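Local atomic coordinates of actin-related protein 8 (Homo sapiens, PDB entry 4FO0), a protein that binds ATP, has low basal ATPase activity, cannot polymerise, and serves as a proposed core component of the chromatin-remodelling INO80 complex. Residues K497-V506 and F532-T543. Residues are numbered along the deposited sequence; the frame is centred on the assembly and turned at random.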
loop_
_atom_site.group_PDB
_atom_site.type_symbol
_atom_site.label_atom_id
_atom_site.label_comp_id
_atom_site.label_asym_id
_atom_site.label_seq_id
_atom_site.Cartn_x
_atom_site.Cartn_y
_atom_site.Cartn_z
ATOM N N LYS A 497 -23.440 -13.670 -2.011
ATOM C CA LYS A 497 -22.440 -14.355 -1.193
ATOM C C LYS A 497 -21.811 -15.533 -1.918
ATOM O O LYS A 497 -20.599 -15.727 -1.863
ATOM C CB LYS A 497 -23.017 -14.825 0.133
ATOM C CG LYS A 497 -23.450 -13.710 1.039
ATOM C CD LYS A 497 -23.976 -14.266 2.351
ATOM C CE LYS A 497 -24.671 -13.187 3.152
ATOM N NZ LYS A 497 -24.730 -13.509 4.599
ATOM N N LYS A 498 -22.624 -16.335 -2.590
ATOM C CA LYS A 498 -22.057 -17.438 -3.345
ATOM C C LYS A 498 -20.972 -16.878 -4.254
ATOM O O LYS A 498 -19.848 -17.391 -4.294
ATOM C CB LYS A 498 -23.125 -18.172 -4.158
ATOM C CG LYS A 498 -23.789 -19.323 -3.417
ATOM C CD LYS A 498 -24.551 -20.247 -4.373
ATOM C CE LYS A 498 -25.705 -19.521 -5.065
ATOM N NZ LYS A 498 -26.377 -20.356 -6.112
ATOM N N LYS A 499 -21.307 -15.806 -4.965
ATOM C CA LYS A 499 -20.375 -15.198 -5.907
ATOM C C LYS A 499 -19.109 -14.692 -5.227
ATOM O O LYS A 499 -18.011 -14.879 -5.743
ATOM C CB LYS A 499 -21.061 -14.080 -6.692
ATOM C CG LYS A 499 -22.187 -14.588 -7.594
ATOM C CD LYS A 499 -22.572 -13.589 -8.679
ATOM C CE LYS A 499 -23.325 -12.389 -8.115
ATOM N NZ LYS A 499 -23.502 -11.321 -9.149
ATOM N N MET A 500 -19.270 -14.072 -4.060
ATOM C CA MET A 500 -18.148 -13.519 -3.302
ATOM C C MET A 500 -17.199 -14.572 -2.733
ATOM O O MET A 500 -15.984 -14.450 -2.895
ATOM C CB MET A 500 -18.647 -12.614 -2.174
ATOM C CG MET A 500 -19.508 -11.440 -2.647
ATOM S SD MET A 500 -18.788 -10.571 -4.052
ATOM C CE MET A 500 -20.085 -9.430 -4.502
ATOM N N TYR A 501 -17.736 -15.592 -2.060
ATOM C CA TYR A 501 -16.886 -16.662 -1.529
ATOM C C TYR A 501 -16.135 -17.312 -2.668
ATOM O O TYR A 501 -14.970 -17.668 -2.521
ATOM C CB TYR A 501 -17.679 -17.750 -0.796
ATOM C CG TYR A 501 -18.307 -17.333 0.508
ATOM C CD1 TYR A 501 -17.538 -17.110 1.640
ATOM C CD2 TYR A 501 -19.682 -17.181 0.614
ATOM C CE1 TYR A 501 -18.125 -16.724 2.848
ATOM C CE2 TYR A 501 -20.278 -16.799 1.806
ATOM C CZ TYR A 501 -19.496 -16.572 2.921
ATOM O OH TYR A 501 -20.102 -16.190 4.100
ATOM N N SER A 502 -16.756 -17.358 -3.811
ATOM C CA SER A 502 -16.225 -18.098 -4.904
ATOM C C SER A 502 -15.109 -17.339 -5.588
ATOM O O SER A 502 -14.343 -17.886 -6.328
ATOM C CB SER A 502 -17.365 -18.426 -5.850
ATOM O OG SER A 502 -17.110 -17.973 -7.147
ATOM N N SER A 503 -15.030 -16.057 -5.323
ATOM C CA SER A 503 -14.037 -15.195 -5.953
ATOM C C SER A 503 -13.500 -14.111 -5.026
ATOM O O SER A 503 -14.168 -13.106 -4.770
ATOM C CB SER A 503 -14.633 -14.547 -7.204
ATOM O OG SER A 503 -13.705 -13.674 -7.819
ATOM N N ILE A 504 -12.285 -14.314 -4.538
ATOM C CA ILE A 504 -11.607 -13.295 -3.733
ATOM C C ILE A 504 -10.347 -12.779 -4.432
ATOM O O ILE A 504 -9.362 -13.502 -4.617
ATOM C CB ILE A 504 -11.261 -13.823 -2.345
ATOM C CG1 ILE A 504 -12.542 -14.282 -1.643
ATOM C CG2 ILE A 504 -10.573 -12.753 -1.537
ATOM C CD1 ILE A 504 -12.362 -15.519 -0.774
ATOM N N LEU A 505 -10.399 -11.522 -4.846
ATOM C CA LEU A 505 -9.284 -10.914 -5.554
ATOM C C LEU A 505 -8.382 -10.173 -4.579
ATOM O O LEU A 505 -8.853 -9.382 -3.752
ATOM C CB LEU A 505 -9.811 -9.950 -6.596
ATOM C CG LEU A 505 -8.771 -9.140 -7.347
ATOM C CD1 LEU A 505 -7.819 -10.082 -8.063
ATOM C CD2 LEU A 505 -9.464 -8.167 -8.302
ATOM N N VAL A 506 -7.087 -10.442 -4.656
ATOM C CA VAL A 506 -6.149 -9.751 -3.780
ATOM C C VAL A 506 -5.174 -8.856 -4.534
ATOM O O VAL A 506 -4.402 -9.296 -5.392
ATOM C CB VAL A 506 -5.396 -10.701 -2.857
ATOM C CG1 VAL A 506 -4.402 -9.908 -2.020
ATOM C CG2 VAL A 506 -6.382 -11.419 -1.970
ATOM N N PHE A 532 -22.089 -22.815 3.197
ATOM C CA PHE A 532 -21.698 -22.249 1.901
ATOM C C PHE A 532 -20.555 -23.018 1.264
ATOM O O PHE A 532 -20.486 -23.150 0.036
ATOM C CB PHE A 532 -21.298 -20.780 2.038
ATOM C CG PHE A 532 -22.462 -19.833 2.048
ATOM C CD1 PHE A 532 -23.078 -19.461 0.857
ATOM C CD2 PHE A 532 -22.944 -19.309 3.248
ATOM C CE1 PHE A 532 -24.163 -18.576 0.851
ATOM C CE2 PHE A 532 -24.029 -18.422 3.259
ATOM C CZ PHE A 532 -24.640 -18.054 2.054
ATOM N N ARG A 533 -19.655 -23.514 2.108
ATOM C CA ARG A 533 -18.514 -24.300 1.650
ATOM C C ARG A 533 -18.980 -25.490 0.822
ATOM O O ARG A 533 -18.279 -25.942 -0.083
ATOM C CB ARG A 533 -17.696 -24.787 2.843
ATOM C CG ARG A 533 -16.403 -25.461 2.456
ATOM C CD ARG A 533 -15.987 -26.463 3.515
ATOM N NE ARG A 533 -14.691 -27.052 3.202
ATOM C CZ ARG A 533 -13.578 -26.797 3.883
ATOM N NH1 ARG A 533 -13.614 -25.974 4.926
ATOM N NH2 ARG A 533 -12.433 -27.371 3.532
ATOM N N ARG A 534 -20.169 -25.994 1.148
ATOM C CA ARG A 534 -20.772 -27.105 0.423
ATOM C C ARG A 534 -21.439 -26.627 -0.861
ATOM O O ARG A 534 -21.052 -27.020 -1.964
ATOM C CB ARG A 534 -21.770 -27.844 1.315
ATOM C CG ARG A 534 -21.083 -28.751 2.331
ATOM C CD ARG A 534 -22.077 -29.515 3.194
ATOM N NE ARG A 534 -22.287 -28.864 4.483
ATOM C CZ ARG A 534 -23.391 -28.204 4.820
ATOM N NH1 ARG A 534 -24.406 -28.119 3.960
ATOM N NH2 ARG A 534 -23.481 -27.637 6.021
ATOM N N ILE A 535 -22.436 -25.765 -0.708
ATOM C CA ILE A 535 -23.092 -25.142 -1.851
ATOM C C ILE A 535 -22.125 -24.690 -2.954
ATOM O O ILE A 535 -22.505 -24.622 -4.116
ATOM C CB ILE A 535 -23.886 -23.911 -1.404
ATOM C CG1 ILE A 535 -24.687 -24.230 -0.139
ATOM C CG2 ILE A 535 -24.769 -23.413 -2.538
ATOM C CD1 ILE A 535 -25.040 -23.004 0.693
ATOM N N ILE A 536 -20.863 -24.444 -2.621
ATOM C CA ILE A 536 -19.977 -23.748 -3.559
ATOM C C ILE A 536 -18.867 -24.633 -4.123
ATOM O O ILE A 536 -18.174 -25.319 -3.379
ATOM C CB ILE A 536 -19.340 -22.505 -2.919
ATOM C CG1 ILE A 536 -20.063 -21.248 -3.382
ATOM C CG2 ILE A 536 -17.869 -22.415 -3.281
ATOM C CD1 ILE A 536 -19.465 -19.978 -2.832
ATOM N N GLU A 537 -18.727 -24.629 -5.446
ATOM C CA GLU A 537 -17.853 -25.581 -6.124
ATOM C C GLU A 537 -16.371 -25.442 -5.794
ATOM O O GLU A 537 -15.692 -26.436 -5.552
ATOM C CB GLU A 537 -18.040 -25.491 -7.639
ATOM C CG GLU A 537 -18.797 -24.260 -8.102
ATOM C CD GLU A 537 -18.352 -23.786 -9.470
ATOM O OE1 GLU A 537 -18.108 -24.642 -10.345
ATOM O OE2 GLU A 537 -18.243 -22.557 -9.672
ATOM N N ASN A 538 -15.868 -24.214 -5.775
ATOM C CA ASN A 538 -14.614 -23.927 -5.088
ATOM C C ASN A 538 -14.473 -22.474 -4.652
ATOM O O ASN A 538 -15.072 -21.580 -5.240
ATOM C CB ASN A 538 -13.424 -24.336 -5.955
ATOM C CG ASN A 538 -13.578 -23.902 -7.396
ATOM O OD1 ASN A 538 -13.409 -22.730 -7.723
ATOM N ND2 ASN A 538 -13.896 -24.849 -8.267
ATOM N N VAL A 539 -13.648 -22.248 -3.637
ATOM C CA VAL A 539 -13.254 -20.906 -3.264
ATOM C C VAL A 539 -12.027 -20.570 -4.091
ATOM O O VAL A 539 -11.044 -21.301 -4.075
ATOM C CB VAL A 539 -12.911 -20.829 -1.767
ATOM C CG1 VAL A 539 -12.168 -19.540 -1.445
ATOM C CG2 VAL A 539 -14.175 -20.950 -0.935
ATOM N N ASP A 540 -12.090 -19.479 -4.840
ATOM C CA ASP A 540 -10.967 -19.106 -5.688
ATOM C C ASP A 540 -10.320 -17.792 -5.246
ATOM O O ASP A 540 -10.949 -16.735 -5.272
ATOM C CB ASP A 540 -11.401 -19.026 -7.151
ATOM C CG ASP A 540 -10.241 -19.206 -8.106
ATOM O OD1 ASP A 540 -9.272 -19.906 -7.726
ATOM O OD2 ASP A 540 -10.294 -18.651 -9.231
ATOM N N VAL A 541 -9.063 -17.870 -4.821
ATOM C CA VAL A 541 -8.305 -16.672 -4.507
ATOM C C VAL A 541 -7.410 -16.298 -5.682
ATOM O O VAL A 541 -6.601 -17.102 -6.137
ATOM C CB VAL A 541 -7.472 -16.835 -3.227
ATOM C CG1 VAL A 541 -6.621 -15.613 -3.006
ATOM C CG2 VAL A 541 -8.389 -17.035 -2.037
ATOM N N ILE A 542 -7.577 -15.079 -6.181
ATOM C CA ILE A 542 -6.806 -14.604 -7.326
ATOM C C ILE A 542 -5.810 -13.558 -6.862
ATOM O O ILE A 542 -6.202 -12.577 -6.223
ATOM C CB ILE A 542 -7.724 -13.971 -8.410
ATOM C CG1 ILE A 542 -8.676 -15.015 -8.989
ATOM C CG2 ILE A 542 -6.919 -13.300 -9.496
ATOM C CD1 ILE A 542 -9.910 -15.202 -8.113
ATOM N N THR A 543 -4.530 -13.753 -7.187
ATOM C CA THR A 543 -3.499 -12.802 -6.765
ATOM C C THR A 543 -2.741 -12.161 -7.909
ATOM O O THR A 543 -2.335 -11.003 -7.810
ATOM C CB THR A 543 -2.499 -13.424 -5.794
ATOM O OG1 THR A 543 -2.001 -14.652 -6.345
ATOM C CG2 THR A 543 -3.180 -13.681 -4.454
#
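Tyr-501 and Phe-532 meet where helix 494-502 faces helix 530-535. CE2 of Tyr-501 sits over one face of the Phe-532 ring, nearest its CG at 3.7 Å and displaced toward the rim. The ring planes are inclined at 35°, so the pair is oblique. CG of Phe-532 lies anti to the carbonyl carbon (chi1 -82°), which turns the ring to helix 494-502. On the same side as Tyr-501, the Lys-497 methylenes pass obliquely by CE1 and CZ, with Lys-497 CD 3.9 Å from Phe-532 CZ. Lys-497 NZ forms a salt bridge with Asp-489. With an alanine in place of Phe-532 the face under Tyr-501 CE2 is gone, and the Lys-497 methylenes would probably lose their apolar neighbour. Ile-536, just past the helix, packs CD1 against CB of Tyr-501.

Both segments then run on into neighbouring, nearly parallel strands of the actin fold. Helices 516-527 and 530-535 link them in a beta-alpha-beta crossover. Strand 540-542 is outermost on this side; strand 503-507 separates it from strand 247-253. The Val-506 side chain is about 10 Å from the bound ATP. Ile-504 N donates to Asp-540 O at 2.9 Å, and Ile-504 O accepts Ile-542 N at 2.8 Å. Ile-542 O takes Val-506 N in a nearly straight bond. Asp-540 N to Ser-502 O, at the strand entrance, is longer and bent (138°).

The close-packed part is around buried Ile-504, Val-541 and Leu-505. Ile-504 and Val-541 share the sheet face toward helix 516-527, which touches Val-541 through Gln-521. On the other face CD1 of Leu-505 packs on CG2 of Ile-542 at 3.6 Å. The outer margin is looser. There Lys-498 bends at chi3 and lays CD 3.7 Å from CG2 of exposed Ile-535. Lys-498 NZ makes a long, weak ion pair with Asp-495.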